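Local coordinates for MIPZ (Caulobacter crescentus, PDB 2XJ9), which is an ATPase that inhibits cell division and helps position the division plane, probably acting as a nucleotide-bound dimer on the nucleoid, at residues E12-A16 / V138-M142; N186-T190 / G217-R221; F212-P216 / A259-L264. The protein carries 1 engineered substitution. All coordinates share one frame; numbering follows the deposited sequence.

Contact 1: E12-A16 / V138-M142. With AGS (phosphothiophosphoric acid-adenylate ester), chain F; AGS (phosphothiophosphoric acid-adenylate ester), chain D.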
loop_
_atom_site.group_PDB
_atom_site.type_symbol
_atom_site.label_atom_id
_atom_site.label_comp_id
_atom_site.label_asym_id
_atom_site.label_seq_id
_atom_site.Cartn_x
_atom_site.Cartn_y
_atom_site.Cartn_z
ATOM N N GLU A 12 -8.042 0.666 -4.832
ATOM C CA GLU A 12 -7.894 1.807 -3.944
ATOM C C GLU A 12 -6.971 1.509 -2.728
ATOM O O GLU A 12 -6.289 2.400 -2.229
ATOM C CB GLU A 12 -9.265 2.273 -3.464
ATOM C CG GLU A 12 -9.199 3.322 -2.375
ATOM C CD GLU A 12 -10.136 4.484 -2.622
ATOM O OE1 GLU A 12 -11.046 4.339 -3.472
ATOM O OE2 GLU A 12 -9.951 5.531 -1.954
ATOM N N LYS A 13 -6.965 0.257 -2.264
ATOM C CA LYS A 13 -6.088 -0.197 -1.185
ATOM C C LYS A 13 -4.610 0.015 -1.500
ATOM O O LYS A 13 -4.177 -0.249 -2.617
ATOM C CB LYS A 13 -6.334 -1.682 -0.920
ATOM C CG LYS A 13 -6.479 -2.029 0.540
ATOM C CD LYS A 13 -5.294 -1.560 1.304
ATOM C CE LYS A 13 -5.435 -1.892 2.768
ATOM N NZ LYS A 13 -4.369 -1.176 3.520
ATOM N N GLY A 14 -3.833 0.487 -0.525
ATOM C CA GLY A 14 -2.420 0.703 -0.751
ATOM C C GLY A 14 -1.739 -0.645 -0.708
ATOM O O GLY A 14 -2.206 -1.552 -0.038
ATOM N N GLY A 15 -0.643 -0.799 -1.431
ATOM C CA GLY A 15 0.164 -2.000 -1.305
ATOM C C GLY A 15 -0.489 -3.273 -1.789
ATOM O O GLY A 15 -0.018 -4.362 -1.493
ATOM N N ALA A 16 -1.565 -3.150 -2.550
ATOM C CA ALA A 16 -2.210 -4.317 -3.116
ATOM C C ALA A 16 -1.288 -5.028 -4.100
ATOM O O ALA A 16 -1.479 -6.207 -4.365
ATOM C CB ALA A 16 -3.533 -3.930 -3.772
ATOM N N VAL A 138 -8.284 -6.952 5.583
ATOM C CA VAL A 138 -7.990 -5.536 5.546
ATOM C C VAL A 138 -8.094 -5.033 4.117
ATOM O O VAL A 138 -8.701 -4.000 3.868
ATOM C CB VAL A 138 -6.586 -5.260 6.117
ATOM C CG1 VAL A 138 -6.264 -3.776 6.084
ATOM C CG2 VAL A 138 -6.494 -5.797 7.523
ATOM N N ASP A 139 -7.512 -5.772 3.175
ATOM C CA ASP A 139 -7.657 -5.428 1.754
ATOM C C ASP A 139 -9.096 -5.618 1.314
ATOM O O ASP A 139 -9.669 -4.746 0.705
ATOM C CB ASP A 139 -6.741 -6.275 0.863
ATOM C CG ASP A 139 -5.272 -5.876 0.970
ATOM O OD1 ASP A 139 -4.809 -5.464 2.043
ATOM O OD2 ASP A 139 -4.556 -5.986 -0.032
ATOM N N PHE A 140 -9.671 -6.761 1.658
ATOM C CA PHE A 140 -11.000 -7.105 1.216
ATOM C C PHE A 140 -12.042 -6.040 1.527
ATOM O O PHE A 140 -13.080 -5.976 0.877
ATOM C CB PHE A 140 -11.438 -8.411 1.841
ATOM C CG PHE A 140 -12.789 -8.866 1.383
ATOM C CD1 PHE A 140 -13.917 -8.624 2.139
ATOM C CD2 PHE A 140 -12.934 -9.535 0.191
ATOM C CE1 PHE A 140 -15.154 -9.056 1.717
ATOM C CE2 PHE A 140 -14.172 -9.964 -0.230
ATOM C CZ PHE A 140 -15.278 -9.720 0.524
ATOM N N ASP A 141 -11.772 -5.204 2.522
ATOM C CA ASP A 141 -12.775 -4.244 2.984
ATOM C C ASP A 141 -13.004 -3.088 2.010
ATOM O O ASP A 141 -13.953 -2.323 2.158
ATOM C CB ASP A 141 -12.370 -3.684 4.340
ATOM C CG ASP A 141 -13.473 -2.880 4.979
ATOM O OD1 ASP A 141 -13.209 -1.716 5.364
ATOM O OD2 ASP A 141 -14.600 -3.414 5.095
ATOM N N MET A 142 -12.112 -2.943 1.032
ATOM C CA MET A 142 -12.287 -1.952 -0.034
ATOM C C MET A 142 -13.066 -2.527 -1.221
ATOM O O MET A 142 -13.537 -1.784 -2.094
ATOM C CB MET A 142 -10.941 -1.353 -0.475
ATOM C CG MET A 142 -10.302 -0.463 0.611
ATOM S SD MET A 142 -11.365 0.951 1.062
ATOM C CE MET A 142 -11.285 1.934 -0.446
HETATM P PG AGS F . -2.595 2.000 3.204
HETATM S S1G AGS F . -3.094 2.684 4.452
HETATM O O2G AGS F . -1.608 2.770 2.322
HETATM O O3G AGS F . -3.692 1.336 2.412
HETATM P PB AGS F . -1.169 0.501 5.267
HETATM O O1B AGS F . 0.188 1.143 5.263
HETATM O O2B AGS F . -2.284 0.889 6.188
HETATM O O3B AGS F . -1.746 0.725 3.759
HETATM P PA AGS F . -1.764 -2.104 6.145
HETATM O O1A AGS F . -1.397 -1.816 7.570
HETATM O O2A AGS F . -3.216 -2.216 5.776
HETATM O O3A AGS F . -0.906 -1.073 5.260
HETATM O "O5'" AGS F . -1.069 -3.475 5.697
HETATM C "C5'" AGS F . -1.002 -3.887 4.341
HETATM C "C4'" AGS F . -1.476 -5.346 4.256
HETATM O "O4'" AGS F . -0.542 -6.173 4.918
HETATM C "C3'" AGS F . -2.806 -5.643 4.933
HETATM O "O3'" AGS F . -3.561 -6.612 4.184
HETATM C "C2'" AGS F . -2.468 -6.254 6.268
HETATM O "O2'" AGS F . -3.451 -7.252 6.395
HETATM C "C1'" AGS F . -1.133 -6.892 6.014
HETATM N N9 AGS F . -0.011 -6.878 7.006
HETATM C C8 AGS F . 0.707 -5.790 7.322
HETATM N N7 AGS F . 1.707 -6.121 8.161
HETATM C C5 AGS F . 1.668 -7.451 8.381
HETATM C C6 AGS F . 2.469 -8.421 9.178
HETATM N N6 AGS F . 3.539 -8.022 9.916
HETATM N N1 AGS F . 2.085 -9.718 9.126
HETATM C C2 AGS F . 1.019 -10.115 8.380
HETATM N N3 AGS F . 0.256 -9.293 7.635
HETATM C C4 AGS F . 0.536 -7.960 7.600
HETATM P PG AGS D . 0.621 1.823 -3.809
HETATM S S1G AGS D . -0.714 2.174 -3.152
HETATM O O2G AGS D . 1.852 2.339 -3.096
HETATM O O3G AGS D . 0.727 2.087 -5.295
HETATM P PB AGS D . 0.908 -0.787 -4.974
HETATM O O1B AGS D . -0.462 -1.401 -5.158
HETATM O O2B AGS D . 1.676 -0.070 -6.055
HETATM O O3B AGS D . 0.748 0.210 -3.709
HETATM P PA AGS D . 3.251 -2.401 -4.889
HETATM O O1A AGS D . 3.170 -2.959 -6.295
HETATM O O2A AGS D . 4.226 -1.322 -4.588
HETATM O O3A AGS D . 1.812 -1.962 -4.381
HETATM O "O5'" AGS D . 3.483 -3.607 -3.862
HETATM C "C5'" AGS D . 3.560 -3.336 -2.472
HETATM C "C4'" AGS D . 4.888 -3.858 -1.902
HETATM O "O4'" AGS D . 4.856 -5.248 -2.094
HETATM C "C3'" AGS D . 6.142 -3.408 -2.631
HETATM O "O3'" AGS D . 7.210 -3.347 -1.701
HETATM C "C2'" AGS D . 6.499 -4.499 -3.616
HETATM O "O2'" AGS D . 7.922 -4.506 -3.796
HETATM C "C1'" AGS D . 5.946 -5.708 -2.891
HETATM N N9 AGS D . 5.289 -6.805 -3.638
HETATM C C8 AGS D . 4.103 -6.736 -4.286
HETATM N N7 AGS D . 3.758 -7.944 -4.816
HETATM C C5 AGS D . 4.737 -8.800 -4.471
HETATM C C6 AGS D . 5.001 -10.213 -4.691
HETATM N N6 AGS D . 4.127 -10.951 -5.403
HETATM N N1 AGS D . 6.130 -10.721 -4.154
HETATM C C2 AGS D . 7.012 -9.993 -3.450
HETATM N N3 AGS D . 6.841 -8.696 -3.210
HETATM C C4 AGS D . 5.737 -8.063 -3.684
#

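Contact 2: N186-T190 / G217-R221. With AGS (phosphothiophosphoric acid-adenylate ester), chain D.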
loop_
_atom_site.group_PDB
_atom_site.type_symbol
_atom_site.label_atom_id
_atom_site.label_comp_id
_atom_site.label_asym_id
_atom_site.label_seq_id
_atom_site.Cartn_x
_atom_site.Cartn_y
_atom_site.Cartn_z
ATOM N N ASN A 186 -2.504 -11.632 -4.370
ATOM C CA ASN A 186 -1.086 -11.392 -4.566
ATOM C C ASN A 186 -0.300 -11.512 -3.242
ATOM O O ASN A 186 -0.877 -11.449 -2.160
ATOM C CB ASN A 186 -0.940 -10.019 -5.220
ATOM C CG ASN A 186 0.490 -9.620 -5.436
ATOM O OD1 ASN A 186 0.955 -8.591 -4.919
ATOM N ND2 ASN A 186 1.207 -10.418 -6.205
ATOM N N ARG A 187 1.011 -11.711 -3.327
ATOM C CA ARG A 187 1.841 -11.945 -2.136
ATOM C C ARG A 187 1.346 -13.082 -1.252
ATOM O O ARG A 187 1.365 -12.978 -0.036
ATOM C CB ARG A 187 1.997 -10.678 -1.293
ATOM C CG ARG A 187 3.038 -9.721 -1.837
ATOM C CD ARG A 187 4.118 -9.458 -0.813
ATOM N NE ARG A 187 3.938 -8.181 -0.144
ATOM C CZ ARG A 187 4.832 -7.658 0.679
ATOM N NH1 ARG A 187 4.596 -6.488 1.243
ATOM N NH2 ARG A 187 5.958 -8.303 0.932
ATOM N N LEU A 188 0.911 -14.168 -1.870
ATOM C CA LEU A 188 0.527 -15.341 -1.118
ATOM C C LEU A 188 1.739 -15.957 -0.410
ATOM O O LEU A 188 2.856 -15.975 -0.951
ATOM C CB LEU A 188 -0.138 -16.360 -2.034
ATOM C CG LEU A 188 -1.464 -15.899 -2.649
ATOM C CD1 LEU A 188 -1.593 -16.367 -4.104
ATOM C CD2 LEU A 188 -2.655 -16.338 -1.817
ATOM N N ALA A 189 1.510 -16.444 0.809
ATOM C CA ALA A 189 2.541 -17.102 1.582
ATOM C C ALA A 189 2.171 -18.556 1.786
ATOM O O ALA A 189 1.260 -19.063 1.136
ATOM C CB ALA A 189 2.714 -16.407 2.907
ATOM N N THR A 190 2.870 -19.201 2.716
ATOM C CA THR A 190 2.769 -20.640 2.998
ATOM C C THR A 190 1.425 -21.176 3.533
ATOM O O THR A 190 0.582 -21.649 2.766
ATOM C CB THR A 190 3.878 -21.063 3.992
ATOM O OG1 THR A 190 3.982 -20.090 5.049
ATOM C CG2 THR A 190 5.218 -21.184 3.272
ATOM N N GLY A 217 -3.243 -16.373 -8.273
ATOM C CA GLY A 217 -2.391 -15.540 -7.441
ATOM C C GLY A 217 -0.917 -15.520 -7.822
ATOM O O GLY A 217 -0.421 -16.434 -8.481
ATOM N N LEU A 218 -0.220 -14.455 -7.431
ATOM C CA LEU A 218 1.236 -14.503 -7.326
ATOM C C LEU A 218 1.624 -14.778 -5.875
ATOM O O LEU A 218 0.846 -14.535 -4.954
ATOM C CB LEU A 218 1.864 -13.196 -7.771
ATOM C CG LEU A 218 1.494 -12.702 -9.170
ATOM C CD1 LEU A 218 2.435 -11.555 -9.582
ATOM C CD2 LEU A 218 1.564 -13.842 -10.161
ATOM N N ARG A 219 2.818 -15.297 -5.659
ATOM C CA ARG A 219 3.229 -15.575 -4.300
ATOM C C ARG A 219 4.299 -14.589 -3.935
ATOM O O ARG A 219 4.951 -14.029 -4.804
ATOM C CB ARG A 219 3.741 -16.999 -4.174
ATOM C CG ARG A 219 2.664 -18.018 -4.450
ATOM C CD ARG A 219 3.029 -19.367 -3.873
ATOM N NE ARG A 219 3.775 -19.230 -2.623
ATOM C CZ ARG A 219 3.973 -20.219 -1.752
ATOM N NH1 ARG A 219 4.667 -19.998 -0.640
ATOM N NH2 ARG A 219 3.468 -21.426 -1.987
ATOM N N ASP A 220 4.460 -14.361 -2.643
ATOM C CA ASP A 220 5.508 -13.494 -2.133
ATOM C C ASP A 220 6.858 -14.032 -2.621
ATOM O O ASP A 220 7.200 -15.172 -2.372
ATOM C CB ASP A 220 5.412 -13.466 -0.601
ATOM C CG ASP A 220 6.149 -12.304 0.024
ATOM O OD1 ASP A 220 6.620 -11.415 -0.713
ATOM O OD2 ASP A 220 6.249 -12.275 1.269
ATOM N N ARG A 221 7.615 -13.221 -3.343
ATOM C CA ARG A 221 8.848 -13.700 -3.936
ATOM C C ARG A 221 9.834 -12.586 -4.150
ATOM O O ARG A 221 9.576 -11.660 -4.911
ATOM C CB ARG A 221 8.557 -14.318 -5.283
ATOM C CG ARG A 221 7.885 -15.648 -5.199
ATOM C CD ARG A 221 8.374 -16.533 -6.324
ATOM N NE ARG A 221 7.989 -17.918 -6.112
ATOM C CZ ARG A 221 6.841 -18.427 -6.535
ATOM N NH1 ARG A 221 5.985 -17.652 -7.187
ATOM N NH2 ARG A 221 6.551 -19.702 -6.310
HETATM P PG AGS D . 0.621 1.823 -3.809
HETATM S S1G AGS D . -0.714 2.174 -3.152
HETATM O O2G AGS D . 1.852 2.339 -3.096
HETATM O O3G AGS D . 0.727 2.087 -5.295
HETATM P PB AGS D . 0.908 -0.787 -4.974
HETATM O O1B AGS D . -0.462 -1.401 -5.158
HETATM O O2B AGS D . 1.676 -0.070 -6.055
HETATM O O3B AGS D . 0.748 0.210 -3.709
HETATM P PA AGS D . 3.251 -2.401 -4.889
HETATM O O1A AGS D . 3.170 -2.959 -6.295
HETATM O O2A AGS D . 4.226 -1.322 -4.588
HETATM O O3A AGS D . 1.812 -1.962 -4.381
HETATM O "O5'" AGS D . 3.483 -3.607 -3.862
HETATM C "C5'" AGS D . 3.560 -3.336 -2.472
HETATM C "C4'" AGS D . 4.888 -3.858 -1.902
HETATM O "O4'" AGS D . 4.856 -5.248 -2.094
HETATM C "C3'" AGS D . 6.142 -3.408 -2.631
HETATM O "O3'" AGS D . 7.210 -3.347 -1.701
HETATM C "C2'" AGS D . 6.499 -4.499 -3.616
HETATM O "O2'" AGS D . 7.922 -4.506 -3.796
HETATM C "C1'" AGS D . 5.946 -5.708 -2.891
HETATM N N9 AGS D . 5.289 -6.805 -3.638
HETATM C C8 AGS D . 4.103 -6.736 -4.286
HETATM N N7 AGS D . 3.758 -7.944 -4.816
HETATM C C5 AGS D . 4.737 -8.800 -4.471
HETATM C C6 AGS D . 5.001 -10.213 -4.691
HETATM N N6 AGS D . 4.127 -10.951 -5.403
HETATM N N1 AGS D . 6.130 -10.721 -4.154
HETATM C C2 AGS D . 7.012 -9.993 -3.450
HETATM N N3 AGS D . 6.841 -8.696 -3.210
HETATM C C4 AGS D . 5.737 -8.063 -3.684
#

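Contact 3: F212-P216 / A259-L264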
loop_
_atom_site.group_PDB
_atom_site.type_symbol
_atom_site.label_atom_id
_atom_site.label_comp_id
_atom_site.label_asym_id
_atom_site.label_seq_id
_atom_site.Cartn_x
_atom_site.Cartn_y
_atom_site.Cartn_z
ATOM N N PHE A 212 -16.916 -9.579 -11.089
ATOM C CA PHE A 212 -15.557 -9.861 -11.502
ATOM C C PHE A 212 -15.319 -11.365 -11.458
ATOM O O PHE A 212 -16.152 -12.122 -10.943
ATOM C CB PHE A 212 -14.533 -9.094 -10.661
ATOM C CG PHE A 212 -14.625 -9.359 -9.202
ATOM C CD1 PHE A 212 -15.197 -8.432 -8.356
ATOM C CD2 PHE A 212 -14.117 -10.539 -8.668
ATOM C CE1 PHE A 212 -15.278 -8.678 -6.997
ATOM C CE2 PHE A 212 -14.190 -10.792 -7.309
ATOM C CZ PHE A 212 -14.772 -9.861 -6.470
ATOM N N ARG A 213 -14.200 -11.787 -12.026
ATOM C CA ARG A 213 -13.799 -13.165 -11.969
ATOM C C ARG A 213 -12.405 -13.269 -11.370
ATOM O O ARG A 213 -11.528 -12.460 -11.646
ATOM C CB ARG A 213 -13.834 -13.777 -13.358
ATOM C CG ARG A 213 -13.175 -12.940 -14.414
ATOM C CD ARG A 213 -13.036 -13.693 -15.719
ATOM N NE ARG A 213 -12.157 -12.976 -16.631
ATOM C CZ ARG A 213 -10.920 -13.359 -16.927
ATOM N NH1 ARG A 213 -10.427 -14.465 -16.402
ATOM N NH2 ARG A 213 -10.180 -12.647 -17.762
ATOM N N ILE A 214 -12.210 -14.275 -10.540
ATOM C CA ILE A 214 -10.958 -14.418 -9.833
ATOM C C ILE A 214 -9.864 -15.008 -10.721
ATOM O O ILE A 214 -10.082 -15.975 -11.448
ATOM C CB ILE A 214 -11.140 -15.268 -8.571
ATOM C CG1 ILE A 214 -12.220 -14.652 -7.691
ATOM C CG2 ILE A 214 -9.831 -15.393 -7.826
ATOM C CD1 ILE A 214 -12.843 -15.622 -6.747
ATOM N N GLY A 215 -8.689 -14.398 -10.672
ATOM C CA GLY A 215 -7.540 -14.912 -11.386
ATOM C C GLY A 215 -6.561 -15.585 -10.434
ATOM O O GLY A 215 -6.707 -15.513 -9.198
ATOM N N PRO A 216 -5.532 -16.223 -11.009
ATOM C CA PRO A 216 -4.490 -16.953 -10.281
ATOM C C PRO A 216 -3.553 -16.018 -9.519
ATOM O O PRO A 216 -3.111 -14.994 -10.063
ATOM C CB PRO A 216 -3.703 -17.656 -11.395
ATOM C CG PRO A 216 -4.293 -17.159 -12.719
ATOM C CD PRO A 216 -5.164 -15.995 -12.414
ATOM N N ALA A 259 0.645 -18.314 -16.236
ATOM C CA ALA A 259 -0.728 -18.623 -15.879
ATOM C C ALA A 259 -1.541 -17.353 -15.841
ATOM O O ALA A 259 -2.613 -17.279 -16.427
ATOM C CB ALA A 259 -0.793 -19.291 -14.555
ATOM N N LEU A 260 -1.017 -16.352 -15.145
ATOM C CA LEU A 260 -1.659 -15.046 -15.059
ATOM C C LEU A 260 -1.999 -14.485 -16.448
ATOM O O LEU A 260 -3.168 -14.263 -16.765
ATOM C CB LEU A 260 -0.786 -14.073 -14.253
ATOM C CG LEU A 260 -1.465 -12.853 -13.608
ATOM C CD1 LEU A 260 -0.986 -11.579 -14.274
ATOM C CD2 LEU A 260 -2.993 -12.947 -13.693
ATOM N N MET A 261 -0.979 -14.275 -17.270
ATOM C CA MET A 261 -1.159 -13.817 -18.643
ATOM C C MET A 261 -2.302 -14.508 -19.403
ATOM O O MET A 261 -3.064 -13.857 -20.141
ATOM C CB MET A 261 0.137 -14.021 -19.402
ATOM C CG MET A 261 1.248 -13.142 -18.912
ATOM S SD MET A 261 1.119 -11.512 -19.655
ATOM C CE MET A 261 1.529 -11.930 -21.358
ATOM N N HIS A 262 -2.407 -15.826 -19.250
ATOM C CA HIS A 262 -3.447 -16.556 -19.950
ATOM C C HIS A 262 -4.808 -16.104 -19.475
ATOM O O HIS A 262 -5.657 -15.684 -20.267
ATOM C CB HIS A 262 -3.270 -18.063 -19.783
ATOM C CG HIS A 262 -2.203 -18.628 -20.669
ATOM N ND1 HIS A 262 -2.245 -19.906 -21.177
ATOM C CD2 HIS A 262 -1.069 -18.066 -21.156
ATOM C CE1 HIS A 262 -1.174 -20.115 -21.930
ATOM N NE2 HIS A 262 -0.444 -19.015 -21.930
ATOM N N SER A 263 -4.978 -16.172 -18.165
ATOM C CA SER A 263 -6.217 -15.806 -17.500
ATOM C C SER A 263 -6.727 -14.400 -17.840
ATOM O O SER A 263 -7.907 -14.097 -17.636
ATOM C CB SER A 263 -6.040 -15.932 -15.989
ATOM O OG SER A 263 -7.248 -15.630 -15.329
ATOM N N LEU A 264 -5.839 -13.543 -18.332
ATOM C CA LEU A 264 -6.243 -12.218 -18.754
ATOM C C LEU A 264 -6.463 -12.205 -20.253
ATOM O O LEU A 264 -6.678 -11.147 -20.847
ATOM C CB LEU A 264 -5.182 -11.184 -18.394
ATOM C CG LEU A 264 -4.725 -11.068 -16.944
ATOM C CD1 LEU A 264 -3.709 -9.949 -16.871
ATOM C CD2 LEU A 264 -5.891 -10.819 -15.994
#

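Contact 1: E12-A16 / V138-M142
Lys-13 crosses Asp-139 at about a right angle, and its course from CB outward defines this contact. CB is directed toward segment 138-142. CG rests against the Asp-139 backbone, 3.8 Å from its CA, and CD turns aside at chi2 (-55°) to run past O3G of the chain F nucleotide. CE comes within 3.7 Å of Asp-139 OD1, and Val-138 CG1 is also near that methylene. At the tip, NZ donates to O2A (2.7 Å) and O3G (2.8 Å) of that nucleotide, with a weak bond to O3B, so one ammonium group spans the alpha and gamma phosphates. Asp-139 OD1, 4.6 Å from Lys-13 NZ and so too far for a salt bridge, accepts the ribose O3' of the same nucleotide at 2.7 Å. Gly-14 N adds a bond to O3G, whereas Gly-15 N donates to O3B of the other nucleotide, chain D, at 2.9 Å. This is the signature lysine of the deviant Walker A motif acting in trans: the chain F nucleotide is also bonded by Lys-18 and Thr-20 of the second subunit. Glu-12 OE1 forms a salt bridge with Arg-44 of that subunit. Within the fold, the P-loop leaves strand 5-9 for helix 18-30, helix 137-140 follows the adjacent strand 128-134, and Phe-140 packs on helix 194-210.

Contact 2: N186-T190 / G217-R221
Arg-187 and Asp-220 lie side by side and point the same way, next to the adenine of the chain D nucleotide. The first shell is the base itself. Adenine N6 donates to Arg-219 O at 3.2 Å. Adenine N1 accepts from Arg-221 N at 3.0 Å, so backbone atoms of 217-221 read the polar edge. Arg-187 covers a face: its CG stands above the ring, 3.3 Å from C5, and the chain then bends at chi2 and chi3, carrying the guanidinium past the base until one of its faces meets the ribose O4'. At the edge of that guanidinium, near its plane, lies Asp-220 OD1, 3.6 Å from NH2 in a salt bridge, although the carboxylate plane is turned 79° from it. NH1 reaches across the dimer to Asn-134 of the second subunit.

The second shell is the backbone that sets these groups. Leu-188 N donates to Leu-218 O (3.1 Å, nearly straight at 170°), and Asp-220 N donates to Leu-188 O (2.8 Å), the pattern of a single parallel bridge centred on Leu-188 and Arg-219. Beside it, Leu-188 CD1 sits 3.5 Å from Gly-217 CA, where a beta carbon would collide with it. Farther out, Arg-221 pairs with Glu-256 on helix 249-263.

Chemically, a carbonyl facing an amino group and an N-H facing a ring nitrogen are consistent with selection of adenine, since guanine would present an oxygen and an N-H in their place. Asp-220 probably offsets part of the charge of Arg-187, which packs close to the Arg-187 of the second subunit.

Contact 3: F212-P216 / A259-L264
Arg-213 grips Ser-263 end-on, with NH1 and NH2 both donating to the one backbone oxygen, Ser-263 O, at 2.8 and 2.7 Å. The oxygen lies 3° out of the guanidinium plane and both donors lie in the carbonyl plane, so the two groups are nearly coplanar and the bonds oppose rotation of the guanidinium. At the root of the side chain, chi1 (47°) puts CG between the backbone N and the carbonyl carbon, and the extended chain from CG to NE gives the reach. Since Ser-263 closes helix 249-263, its carbonyl belongs to the partly negative end of the helix, which would be expected to favour a cation there. A salt bridge from NH2 to Asp-180 supplies a second partner. With a leucine here, Ser-263 O would probably lose both donors and Asp-180 its countercharge, leaving the end of the helix less firmly tied to the strand.

Close packing continues from Ser-263 to the proline ring. Pro-216 CD lies 3.6 Å from Ser-263 OG and 4.0 Å from Leu-260 CD2, while Gly-215 CA lies 4.0 Å from Ser-263 OG. The fit slackens one helical turn back, where Pro-216 CG comes only within 4.5 Å of CB of Ala-259, an exposed residue; here the proline ring and the helix meet at the solvent side.

Strand 213-215 is the outermost strand on its side of the parallel sheet, bonded to Trp-181 and Val-183 of strand 180-186. Ile-214 is directed away from this contact and touches helix 194-210, while Leu-260 and Leu-264 pack on Leu-25 of helix 18-30.

Overall arrangement
Contacts 1 and 2 meet at the chain D nucleotide, and contact 1 also reaches the chain F nucleotide. Their centres are about 16 Å apart, Ala-16 packs against Asn-186, and both touch the second subunit: the P-loop of contact 1 handles the phosphates of the chain D nucleotide and contact 2 its base, while Lys-13 and Asp-139 bind the chain F nucleotide across the interface. Contact 3 does not touch the second subunit, and the Leu-260 side chain is about 10 Å from a bound nucleotide. It nevertheless leads straight into contact 2, since Pro-216 precedes Gly-217; their centres lie about 15 Å apart. Contacts 1 and 3 come no nearer than about 6 Å between nearest atoms.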